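PDB 3FYF: protein bvu-3222 from Bacteroides vulgatus ATCC 8482, which is of unknown function, a probably periplasmic member of a bacterial family of uncharacterised proteins. Local coordinates for residues 84-88 / 98-102; 117-123 / 134-140; 130-135 / 147-152. One frame throughout, in Å; residues are numbered along the deposited sequence.

The three contacts belong to one curled antiparallel sheet, and no ligand or active site is known to which they could be referred. Contacts 2 and 3 follow each other along strand 132-138, sharing Val134 and Ser135. Contact 2 joins this strand to 119-126, and contact 3 joins it to 144-151; their centres lie about 14 Å apart. Contact 1 sits where a loop meets the start of strand 100-113, about 12 Å between centres from contact 3. There Phe88 packs on Pro151, with 3.3 Å from Phe88 CE2 to Pro151 CG. Contacts 1 and 2, about 23 Å apart by centres, do not touch.

Contact 1. Residues 84-88 / 98-102; sequences AFTNF and GGVTV
Thr86 and Gly99 bring the two backbones together, their CA atoms 3.9 Å apart, where the irregular loop 84-88 passes the residues leading into strand 100-113 without forming a beta ladder. The carbonyl Phe85 O stands 3.3 Å from Val100 N, but the angle is too poor for a hydrogen bond, and the segments meet by packing alone. The close pass of Gly99 by the backbone of Ala84 and Phe85 is modelled too tightly to be read in detail. Val100 does most of the side-chain work, reaching two parts of the loop with its two methyls. Its CG1 lies against Thr86 O at 3.2 Å, while CG2 sits 3.6 Å from Phe85 O and turns its other side to the aromatic ring of Phe88. The two side chains cross at about a right angle: Val100 CG2 rides over one face of the ring, 4.1 Å from Phe88 CZ and displaced toward the rim. Val102 CG2 comes to the same end of the ring from the edge, near its plane, at a looser 4.5 Å from Phe88 CZ. Phe88 reaches this position with CG anti to its own carbonyl carbon (chi1 -49°), on a backbone in the left-handed region (phi 46°, psi 38°). The ring is further packed by Ile149, Pro151 and Thr157. Phe85 points the other way, into an edge-to-face stack with Phe57. Ala84 N is bonded to Asn70 OD1, and Val102 is already paired through its backbone with Ile81. The arrangement is that of a long, partly unmodelled connection between adjacent antiparallel strands, 78-83 and 100-113, folded back so that one aromatic side chain packs against the hydrophobic side of the sheet.

Contact 2. Residues 117-123 / 134-140; sequences GNVYYNY and VSIVLTG
Tyr123 lays its ring flat against Val134, the tight part of a regular antiparallel ladder pairing 119-123 with 134-138. Its CG stands between the backbone N and the carbonyl carbon (chi1 63°), a torsion that folds the ring across to the next strand. Val134 CB then lies 3.8 Å from the centroid of the Tyr123 ring in a CH-pi contact, and Ile136 CD1 fits in plane at the edge, 3.8 Å from Tyr123 CE1. A serine here would probably strip Val134 and Ile136 of this aromatic cover and open a gap in the buried layer. On the other face Tyr120 and Val137 still pack closely; the looser, hydrated part surrounds Asn122 and Ser135, where water 1 accepts from Asn122 ND2 at 2.6 Å and donates to Ile136 O. The same ND2 bonds Tyr121 O at 3.1 Å from above the carbonyl plane. Just before Val119, Asn118 OD1 accepts a nearly straight bond from Gly140 N at 2.9 Å, while Asn118 ND2 binds Asp114. Helix 27-44 packs on Val119, Tyr121 and Leu138 through Leu43, strands 100-113 and 144-151 flank the pair, and Ile61 of the second subunit packs on Asn118 and Thr139.

Contact 3. Residues 130-135 / 147-152; sequences VSATVS and VTINPN
Asn152, on a left-handed backbone (phi 49°, psi 42°) and with CG anti to its carbonyl carbon (chi1 -47°), bends its amide back over Val130 and Ser131. Its OD1 takes the N-H of Ser131 at 3.0 Å, tilted well out of the carbonyl plane, while Asn152 N donates to Ser131 O at 2.8 Å. Two bonds thus clamp this end of the ladder, and the amide lies against Val130, with Asn152 ND2 3.3 Å from Val130 CG1. Further along, Val134 and Val147 each carry CG1 anti to the backbone N, and the two methyls meet at 3.5 Å, the side chains crossing obliquely. Ala132 CB touches Ile149 CG2 more loosely on this same apolar face, which Ile81 and Val72 also help to pack. On the other face Thr133 OG1 rests 3.5 Å from Asn150 CB, the two side chains lying alongside; the Asn150 amide is engaged beyond, its OD1 accepting from Gly155 N. Water 2 donates to Ser135 O and lies 2.9 Å from Thr148 OG1, which also bonds Thr159. Paired backbone bonds join Thr133 to Asn150 and Ser135 to Thr148. This is an antiparallel beta hairpin whose side chains alternate between an apolar and a polar face, part of a meander whose strand pairing returns to its start, as in a closed beta-barrel.

Contact 1. Residues 84-88 / 98-102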
ATOM      1  N   ALA B  84      12.173   0.528  11.217  1.00 65.05           N
ATOM      2  CA  ALA B  84      13.585   0.719  10.880  1.00 66.62           C
ATOM      3  C   ALA B  84      13.966   2.188  10.656  1.00 68.42           C
ATOM      4  O   ALA B  84      15.111   2.491  10.303  1.00 73.81           O
ATOM      5  CB  ALA B  84      13.952  -0.125   9.656  1.00 62.32           C
ATOM      6  N   PHE B  85      13.008   3.085  10.862  1.00 69.41           N
ATOM      7  CA  PHE B  85      13.264   4.517  10.757  1.00 70.41           C
ATOM      8  C   PHE B  85      13.274   5.176  12.132  1.00 74.27           C
ATOM      9  O   PHE B  85      12.826   4.591  13.117  1.00 72.16           O
ATOM     10  CB  PHE B  85      12.217   5.183   9.862  1.00 69.56           C
ATOM     11  CG  PHE B  85      11.895   4.401   8.621  1.00 66.77           C
ATOM     12  CD1 PHE B  85      12.709   4.483   7.504  1.00 64.98           C
ATOM     13  CD2 PHE B  85      10.777   3.584   8.571  1.00 57.65           C
ATOM     14  CE1 PHE B  85      12.415   3.765   6.360  1.00 65.11           C
ATOM     15  CE2 PHE B  85      10.478   2.864   7.430  1.00 55.71           C
ATOM     16  CZ  PHE B  85      11.299   2.955   6.323  1.00 62.63           C
ATOM     17  N   THR B  86      13.789   6.400  12.191  1.00 78.84           N
ATOM     18  CA  THR B  86      14.440   6.901  13.397  1.00 82.80           C
ATOM     19  C   THR B  86      13.461   7.684  14.265  1.00 83.81           C
ATOM     20  O   THR B  86      13.091   7.243  15.352  1.00 86.11           O
ATOM     21  CB  THR B  86      15.644   7.800  13.057  1.00 84.46           C
ATOM     22  OG1 THR B  86      16.540   7.095  12.190  1.00 88.08           O
ATOM     23  CG2 THR B  86      16.382   8.201  14.325  1.00 85.65           C
ATOM     24  N   ASN B  87      13.046   8.849  13.778  1.00 83.66           N
ATOM     25  CA  ASN B  87      11.848   9.508  14.283  1.00 83.93           C
ATOM     26  C   ASN B  87      10.698   9.458  13.282  1.00 81.44           C
ATOM     27  O   ASN B  87      10.181  10.495  12.864  1.00 81.51           O
ATOM     28  CB  ASN B  87      12.153  10.959  14.661  1.00 86.52           C
ATOM     29  CG  ASN B  87      11.900  11.243  16.129  1.00 93.21           C
ATOM     30  OD1 ASN B  87      12.002  10.353  16.972  1.00100.79           O
ATOM     31  ND2 ASN B  87      11.569  12.490  16.441  1.00 96.65           N
ATOM     32  N   PHE B  88      10.302   8.248  12.902  1.00 78.24           N
ATOM     33  CA  PHE B  88       9.254   8.062  11.906  1.00 76.61           C
ATOM     34  C   PHE B  88       9.473   8.969  10.700  1.00 75.55           C
ATOM     35  O   PHE B  88       8.520   9.505  10.133  1.00 75.74           O
ATOM     36  CB  PHE B  88       7.878   8.326  12.521  1.00 75.91           C
ATOM     37  CG  PHE B  88       7.644   7.603  13.816  1.00 73.97           C
ATOM     38  CD1 PHE B  88       7.108   6.326  13.825  1.00 68.93           C
ATOM     39  CD2 PHE B  88       7.960   8.200  15.026  1.00 75.52           C
ATOM     40  CE1 PHE B  88       6.891   5.658  15.016  1.00 64.28           C
ATOM     41  CE2 PHE B  88       7.745   7.537  16.219  1.00 70.64           C
ATOM     42  CZ  PHE B  88       7.210   6.264  16.214  1.00 73.98           C
ATOM     43  N   GLY B  98      17.469   0.099  12.260  1.00 99.94           N
ATOM     44  CA  GLY B  98      17.876   0.960  13.364  1.00 99.78           C
ATOM     45  C   GLY B  98      17.021   2.208  13.459  1.00 98.56           C
ATOM     46  O   GLY B  98      17.394   3.268  12.948  1.00 98.27           O
ATOM     47  N   GLY B  99      15.873   2.078  14.120  1.00 96.37           N
ATOM     48  CA  GLY B  99      14.914   3.173  14.236  1.00 93.86           C
ATOM     49  C   GLY B  99      14.426   3.410  15.651  1.00 91.76           C
ATOM     50  O   GLY B  99      15.122   4.022  16.463  1.00 92.60           O
ATOM     51  N   VAL B 100      13.216   2.935  15.936  1.00 90.34           N
ATOM     52  CA  VAL B 100      12.634   3.025  17.276  1.00 89.20           C
ATOM     53  C   VAL B 100      11.902   1.753  17.675  1.00 87.11           C
ATOM     54  O   VAL B 100      11.325   1.061  16.833  1.00 84.87           O
ATOM     55  CB  VAL B 100      11.657   4.221  17.432  1.00 91.00           C
ATOM     56  CG1 VAL B 100      12.388   5.464  17.939  1.00 92.48           C
ATOM     57  CG2 VAL B 100      10.906   4.491  16.136  1.00 90.59           C
ATOM     58  N   THR B 101      11.941   1.462  18.973  1.00 86.18           N
ATOM     59  CA  THR B 101      11.190   0.365  19.560  1.00 84.90           C
ATOM     60  C   THR B 101      10.319   0.933  20.673  1.00 83.39           C
ATOM     61  O   THR B 101      10.793   1.181  21.784  1.00 87.12           O
ATOM     62  CB  THR B 101      12.117  -0.738  20.118  1.00 84.85           C
ATOM     63  OG1 THR B 101      13.053  -1.138  19.109  1.00 87.99           O
ATOM     64  CG2 THR B 101      11.307  -1.954  20.562  1.00 83.82           C
ATOM     65  N   VAL B 102       9.050   1.163  20.350  1.00 80.26           N
ATOM     66  CA  VAL B 102       8.067   1.607  21.328  1.00 76.07           C
ATOM     67  C   VAL B 102       7.454   0.360  21.957  1.00 75.62           C
ATOM     68  O   VAL B 102       6.527  -0.231  21.404  1.00 76.27           O
ATOM     69  CB  VAL B 102       6.964   2.500  20.686  1.00 75.11           C
ATOM     70  CG1 VAL B 102       6.124   3.185  21.756  1.00 70.74           C
ATOM     71  CG2 VAL B 102       7.574   3.537  19.753  1.00 69.03           C
TER

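Contact 2. Residues 117-123 / 134-140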
ATOM      1  N   GLY B 117     -18.265  -5.008   7.831  1.00 45.36           N
ATOM      2  CA  GLY B 117     -17.319  -5.823   8.573  1.00 46.07           C
ATOM      3  C   GLY B 117     -15.888  -5.324   8.564  1.00 47.28           C
ATOM      4  O   GLY B 117     -14.980  -6.090   8.862  1.00 50.88           O
ATOM      5  N   ASN B 118     -15.679  -4.048   8.224  1.00 50.11           N
ATOM      6  CA  ASN B 118     -14.376  -3.398   8.428  1.00 50.66           C
ATOM      7  C   ASN B 118     -14.222  -3.074   9.901  1.00 49.28           C
ATOM      8  O   ASN B 118     -15.138  -2.520  10.508  1.00 54.62           O
ATOM      9  CB  ASN B 118     -14.245  -2.103   7.620  1.00 47.52           C
ATOM     10  CG  ASN B 118     -14.538  -2.289   6.154  1.00 45.45           C
ATOM     11  OD1 ASN B 118     -13.961  -3.155   5.494  1.00 44.93           O
ATOM     12  ND2 ASN B 118     -15.425  -1.455   5.623  1.00 45.31           N
ATOM     13  N   VAL B 119     -13.070  -3.406  10.471  1.00 45.14           N
ATOM     14  CA  VAL B 119     -12.855  -3.275  11.919  1.00 43.81           C
ATOM     15  C   VAL B 119     -11.919  -2.117  12.257  1.00 45.88           C
ATOM     16  O   VAL B 119     -10.868  -1.955  11.648  1.00 40.29           O
ATOM     17  CB  VAL B 119     -12.325  -4.588  12.525  1.00 49.27           C
ATOM     18  CG1 VAL B 119     -12.079  -4.467  14.042  1.00 43.14           C
ATOM     19  CG2 VAL B 119     -13.293  -5.701  12.231  1.00 46.86           C
ATOM     20  N   TYR B 120     -12.325  -1.320  13.236  1.00 48.25           N
ATOM     21  CA  TYR B 120     -11.570  -0.164  13.674  1.00 50.45           C
ATOM     22  C   TYR B 120     -11.090  -0.413  15.098  1.00 50.70           C
ATOM     23  O   TYR B 120     -11.868  -0.350  16.048  1.00 55.09           O
ATOM     24  CB  TYR B 120     -12.428   1.106  13.538  1.00 46.89           C
ATOM     25  CG  TYR B 120     -12.823   1.369  12.093  1.00 44.95           C
ATOM     26  CD1 TYR B 120     -12.078   2.233  11.294  1.00 48.01           C
ATOM     27  CD2 TYR B 120     -13.916   0.721  11.515  1.00 43.67           C
ATOM     28  CE1 TYR B 120     -12.424   2.460   9.960  1.00 44.91           C
ATOM     29  CE2 TYR B 120     -14.262   0.936  10.179  1.00 38.88           C
ATOM     30  CZ  TYR B 120     -13.516   1.801   9.414  1.00 49.58           C
ATOM     31  OH  TYR B 120     -13.870   2.012   8.101  1.00 53.57           O
ATOM     32  N   TYR B 121      -9.803  -0.724  15.217  1.00 49.85           N
ATOM     33  CA  TYR B 121      -9.179  -1.117  16.478  1.00 46.78           C
ATOM     34  C   TYR B 121      -8.189  -0.040  16.913  1.00 50.82           C
ATOM     35  O   TYR B 121      -7.164   0.185  16.248  1.00 48.26           O
ATOM     36  CB  TYR B 121      -8.466  -2.458  16.285  1.00 46.59           C
ATOM     37  CG  TYR B 121      -8.002  -3.150  17.548  1.00 51.72           C
ATOM     38  CD1 TYR B 121      -6.736  -2.905  18.076  1.00 51.61           C
ATOM     39  CD2 TYR B 121      -8.812  -4.086  18.191  1.00 45.26           C
ATOM     40  CE1 TYR B 121      -6.298  -3.556  19.223  1.00 57.96           C
ATOM     41  CE2 TYR B 121      -8.381  -4.741  19.342  1.00 53.79           C
ATOM     42  CZ  TYR B 121      -7.123  -4.472  19.849  1.00 52.45           C
ATOM     43  OH  TYR B 121      -6.679  -5.108  20.984  1.00 51.24           O
ATOM     44  N   ASN B 122      -8.502   0.633  18.022  1.00 49.53           N
ATOM     45  CA  ASN B 122      -7.691   1.742  18.531  1.00 51.45           C
ATOM     46  C   ASN B 122      -7.130   1.425  19.918  1.00 53.87           C
ATOM     47  O   ASN B 122      -7.791   0.746  20.704  1.00 56.11           O
ATOM     48  CB  ASN B 122      -8.517   3.037  18.600  1.00 50.91           C
ATOM     49  CG  ASN B 122      -8.900   3.594  17.225  1.00 54.55           C
ATOM     50  OD1 ASN B 122      -9.684   4.532  17.129  1.00 57.92           O
ATOM     51  ND2 ASN B 122      -8.343   3.035  16.171  1.00 55.60           N
ATOM     52  N   TYR B 123      -5.925   1.922  20.207  1.00 52.96           N
ATOM     53  CA  TYR B 123      -5.280   1.752  21.521  1.00 53.82           C
ATOM     54  C   TYR B 123      -4.067   2.666  21.729  1.00 55.30           C
ATOM     55  O   TYR B 123      -3.557   3.276  20.787  1.00 55.67           O
ATOM     56  CB  TYR B 123      -4.883   0.285  21.778  1.00 51.24           C
ATOM     57  CG  TYR B 123      -3.860  -0.290  20.815  1.00 54.68           C
ATOM     58  CD1 TYR B 123      -4.256  -0.835  19.596  1.00 57.99           C
ATOM     59  CD2 TYR B 123      -2.502  -0.304  21.129  1.00 46.74           C
ATOM     60  CE1 TYR B 123      -3.336  -1.376  18.712  1.00 51.07           C
ATOM     61  CE2 TYR B 123      -1.573  -0.842  20.251  1.00 59.78           C
ATOM     62  CZ  TYR B 123      -1.999  -1.377  19.042  1.00 57.80           C
ATOM     63  OH  TYR B 123      -1.089  -1.910  18.159  1.00 47.22           O
ATOM     64  N   VAL B 134      -2.301   4.302  18.568  1.00 48.47           N
ATOM     65  CA  VAL B 134      -2.274   3.431  17.411  1.00 47.51           C
ATOM     66  C   VAL B 134      -3.696   3.278  16.890  1.00 48.30           C
ATOM     67  O   VAL B 134      -4.638   3.120  17.672  1.00 45.81           O
ATOM     68  CB  VAL B 134      -1.715   2.031  17.789  1.00 49.56           C
ATOM     69  CG1 VAL B 134      -1.644   1.127  16.583  1.00 39.23           C
ATOM     70  CG2 VAL B 134      -0.332   2.143  18.435  1.00 48.20           C
ATOM     71  N   SER B 135      -3.844   3.344  15.569  1.00 46.29           N
ATOM     72  CA  SER B 135      -5.137   3.169  14.931  0.50 46.35           C
ATOM     73  C   SER B 135      -5.041   2.151  13.794  1.00 45.24           C
ATOM     74  O   SER B 135      -4.341   2.376  12.808  1.00 42.31           O
ATOM     75  CB  SER B 135      -5.668   4.518  14.437  0.50 46.18           C
ATOM     76  OG  SER B 135      -7.033   4.435  14.087  0.50 50.69           O
ATOM     77  N   ILE B 136      -5.731   1.025  13.959  1.00 43.94           N
ATOM     78  CA  ILE B 136      -5.743  -0.048  12.976  1.00 41.01           C
ATOM     79  C   ILE B 136      -7.096  -0.081  12.271  1.00 41.23           C
ATOM     80  O   ILE B 136      -8.140  -0.037  12.912  1.00 41.67           O
ATOM     81  CB  ILE B 136      -5.456  -1.447  13.616  1.00 45.74           C
ATOM     82  CG1 ILE B 136      -4.075  -1.478  14.282  1.00 40.72           C
ATOM     83  CG2 ILE B 136      -5.575  -2.571  12.569  1.00 41.27           C
ATOM     84  CD1 ILE B 136      -3.807  -2.719  15.157  1.00 36.04           C
ATOM     85  N   VAL B 137      -7.065  -0.141  10.946  1.00 37.30           N
ATOM     86  CA  VAL B 137      -8.263  -0.404  10.167  1.00 34.25           C
ATOM     87  C   VAL B 137      -8.025  -1.735   9.468  1.00 36.46           C
ATOM     88  O   VAL B 137      -7.068  -1.860   8.706  1.00 35.35           O
ATOM     89  CB  VAL B 137      -8.522   0.704   9.121  1.00 32.73           C
ATOM     90  CG1 VAL B 137      -9.777   0.389   8.325  1.00 33.66           C
ATOM     91  CG2 VAL B 137      -8.636   2.100   9.807  1.00 37.14           C
ATOM     92  N   LEU B 138      -8.878  -2.719   9.747  1.00 38.80           N
ATOM     93  CA  LEU B 138      -8.838  -4.028   9.081  1.00 40.74           C
ATOM     94  C   LEU B 138      -9.929  -4.107   8.011  1.00 41.80           C
ATOM     95  O   LEU B 138     -11.102  -3.889   8.301  1.00 38.82           O
ATOM     96  CB  LEU B 138      -9.010  -5.157  10.110  1.00 40.87           C
ATOM     97  CG  LEU B 138      -9.332  -6.600   9.694  1.00 42.52           C
ATOM     98  CD1 LEU B 138      -8.156  -7.262   8.992  1.00 36.01           C
ATOM     99  CD2 LEU B 138      -9.721  -7.410  10.915  1.00 40.86           C
ATOM    100  N   THR B 139      -9.533  -4.415   6.778  1.00 43.38           N
ATOM    101  CA  THR B 139     -10.471  -4.546   5.667  1.00 45.43           C
ATOM    102  C   THR B 139     -11.314  -5.822   5.820  1.00 46.33           C
ATOM    103  O   THR B 139     -10.769  -6.910   5.970  1.00 48.94           O
ATOM    104  CB  THR B 139      -9.723  -4.543   4.308  1.00 44.44           C
ATOM    105  OG1 THR B 139      -8.865  -3.400   4.228  1.00 42.71           O
ATOM    106  CG2 THR B 139     -10.696  -4.516   3.144  1.00 43.72           C
ATOM    107  N   GLY B 140     -12.637  -5.668   5.786  1.00 44.89           N
ATOM    108  CA  GLY B 140     -13.572  -6.782   5.948  1.00 47.63           C
ATOM    109  C   GLY B 140     -13.450  -7.864   4.890  1.00 49.15           C
ATOM    110  O   GLY B 140     -13.297  -7.568   3.702  1.00 47.12           O
TER
HETATM  111  O   HOH W   1      -9.030   2.548  13.663  1.00 45.87           O

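Contact 3. Residues 130-135 / 147-152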
ATOM      1  N   VAL B 130       9.295   7.084  24.560  1.00 84.08           N
ATOM      2  CA  VAL B 130       8.177   7.673  23.818  1.00 79.45           C
ATOM      3  C   VAL B 130       6.866   6.886  23.956  1.00 71.26           C
ATOM      4  O   VAL B 130       6.871   5.661  24.134  1.00 72.99           O
ATOM      5  CB  VAL B 130       8.532   7.904  22.311  1.00 82.71           C
ATOM      6  CG1 VAL B 130       9.685   8.901  22.171  1.00 87.57           C
ATOM      7  CG2 VAL B 130       8.875   6.593  21.604  1.00 83.79           C
ATOM      8  N   SER B 131       5.755   7.620  23.888  1.00 62.92           N
ATOM      9  CA  SER B 131       4.415   7.041  23.947  0.50 59.39           C
ATOM     10  C   SER B 131       3.708   7.216  22.602  1.00 55.10           C
ATOM     11  O   SER B 131       4.099   8.063  21.799  1.00 54.52           O
ATOM     12  CB  SER B 131       3.603   7.699  25.063  0.50 58.49           C
ATOM     13  OG  SER B 131       3.498   9.100  24.861  0.50 56.75           O
ATOM     14  N   ALA B 132       2.663   6.422  22.361  1.00 51.67           N
ATOM     15  CA  ALA B 132       1.937   6.485  21.085  1.00 49.09           C
ATOM     16  C   ALA B 132       0.472   6.060  21.164  1.00 47.11           C
ATOM     17  O   ALA B 132       0.094   5.229  21.982  1.00 45.29           O
ATOM     18  CB  ALA B 132       2.664   5.658  20.008  1.00 47.92           C
ATOM     19  N   THR B 133      -0.349   6.654  20.307  1.00 45.11           N
ATOM     20  CA  THR B 133      -1.666   6.106  20.026  1.00 49.14           C
ATOM     21  C   THR B 133      -1.647   5.453  18.645  1.00 45.94           C
ATOM     22  O   THR B 133      -1.047   5.967  17.701  1.00 45.93           O
ATOM     23  CB  THR B 133      -2.795   7.145  20.131  1.00 48.90           C
ATOM     24  OG1 THR B 133      -2.475   8.298  19.344  1.00 54.04           O
ATOM     25  CG2 THR B 133      -3.003   7.555  21.587  1.00 51.64           C
ATOM     26  N   VAL B 134      -2.301   4.302  18.568  1.00 48.47           N
ATOM     27  CA  VAL B 134      -2.274   3.431  17.411  1.00 47.51           C
ATOM     28  C   VAL B 134      -3.696   3.278  16.890  1.00 48.30           C
ATOM     29  O   VAL B 134      -4.638   3.120  17.672  1.00 45.81           O
ATOM     30  CB  VAL B 134      -1.715   2.031  17.789  1.00 49.56           C
ATOM     31  CG1 VAL B 134      -1.644   1.127  16.583  1.00 39.23           C
ATOM     32  CG2 VAL B 134      -0.332   2.143  18.435  1.00 48.20           C
ATOM     33  N   SER B 135      -3.844   3.344  15.569  1.00 46.29           N
ATOM     34  CA  SER B 135      -5.137   3.169  14.931  0.50 46.35           C
ATOM     35  C   SER B 135      -5.041   2.151  13.794  1.00 45.24           C
ATOM     36  O   SER B 135      -4.341   2.376  12.808  1.00 42.31           O
ATOM     37  CB  SER B 135      -5.668   4.518  14.437  0.50 46.18           C
ATOM     38  OG  SER B 135      -7.033   4.435  14.087  0.50 50.69           O
ATOM     39  N   VAL B 147      -2.136   0.388   9.777  1.00 41.12           N
ATOM     40  CA  VAL B 147      -1.871   0.827  11.155  1.00 42.65           C
ATOM     41  C   VAL B 147      -1.276   2.222  11.144  1.00 43.89           C
ATOM     42  O   VAL B 147      -0.178   2.403  10.639  1.00 42.05           O
ATOM     43  CB  VAL B 147      -0.847  -0.092  11.863  1.00 46.00           C
ATOM     44  CG1 VAL B 147      -0.675   0.317  13.306  1.00 50.27           C
ATOM     45  CG2 VAL B 147      -1.282  -1.515  11.808  1.00 53.61           C
ATOM     46  N   THR B 148      -1.979   3.204  11.706  1.00 41.78           N
ATOM     47  CA  THR B 148      -1.443   4.565  11.789  1.00 38.59           C
ATOM     48  C   THR B 148      -0.956   4.855  13.219  1.00 42.22           C
ATOM     49  O   THR B 148      -1.685   4.648  14.190  1.00 42.00           O
ATOM     50  CB  THR B 148      -2.470   5.623  11.297  1.00 40.79           C
ATOM     51  OG1 THR B 148      -2.878   5.319   9.956  1.00 44.51           O
ATOM     52  CG2 THR B 148      -1.874   7.016  11.296  1.00 44.24           C
ATOM     53  N   ILE B 149       0.286   5.324  13.324  1.00 42.81           N
ATOM     54  CA  ILE B 149       0.942   5.586  14.601  1.00 48.53           C
ATOM     55  C   ILE B 149       1.160   7.092  14.834  1.00 43.80           C
ATOM     56  O   ILE B 149       1.720   7.792  13.992  1.00 43.20           O
ATOM     57  CB  ILE B 149       2.284   4.810  14.694  1.00 47.69           C
ATOM     58  CG1 ILE B 149       2.030   3.301  14.584  1.00 52.32           C
ATOM     59  CG2 ILE B 149       3.021   5.127  15.997  1.00 46.09           C
ATOM     60  CD1 ILE B 149       3.092   2.556  13.795  1.00 52.26           C
ATOM     61  N   ASN B 150       0.701   7.566  15.987  1.00 46.10           N
ATOM     62  CA  ASN B 150       0.876   8.951  16.426  1.00 44.60           C
ATOM     63  C   ASN B 150       1.759   9.020  17.700  1.00 42.67           C
ATOM     64  O   ASN B 150       1.266   8.806  18.802  1.00 45.18           O
ATOM     65  CB  ASN B 150      -0.514   9.560  16.672  1.00 43.70           C
ATOM     66  CG  ASN B 150      -0.471  11.014  17.140  1.00 48.02           C
ATOM     67  OD1 ASN B 150       0.580  11.558  17.482  1.00 46.60           O
ATOM     68  ND2 ASN B 150      -1.637  11.648  17.152  1.00 44.28           N
ATOM     69  N   PRO B 151       3.062   9.324  17.547  1.00 48.11           N
ATOM     70  CA  PRO B 151       3.958   9.380  18.707  1.00 48.72           C
ATOM     71  C   PRO B 151       3.952  10.718  19.465  1.00 45.33           C
ATOM     72  O   PRO B 151       3.996  11.782  18.856  1.00 45.51           O
ATOM     73  CB  PRO B 151       5.332   9.113  18.094  1.00 46.84           C
ATOM     74  CG  PRO B 151       5.239   9.653  16.716  1.00 50.39           C
ATOM     75  CD  PRO B 151       3.787   9.586  16.291  1.00 50.03           C
ATOM     76  N   ASN B 152       3.889  10.637  20.794  1.00 52.59           N
ATOM     77  CA  ASN B 152       3.971  11.805  21.689  1.00 51.31           C
ATOM     78  C   ASN B 152       3.044  12.958  21.313  1.00 48.76           C
ATOM     79  O   ASN B 152       3.460  14.116  21.321  1.00 44.16           O
ATOM     80  CB  ASN B 152       5.416  12.303  21.785  1.00 52.69           C
ATOM     81  CG  ASN B 152       6.402  11.180  22.030  1.00 60.24           C
ATOM     82  OD1 ASN B 152       6.314  10.457  23.027  1.00 59.13           O
ATOM     83  ND2 ASN B 152       7.345  11.025  21.114  1.00 65.77           N
TER
HETATM   84  O   HOH W   2      -4.794   3.099   9.913  1.00 43.26           O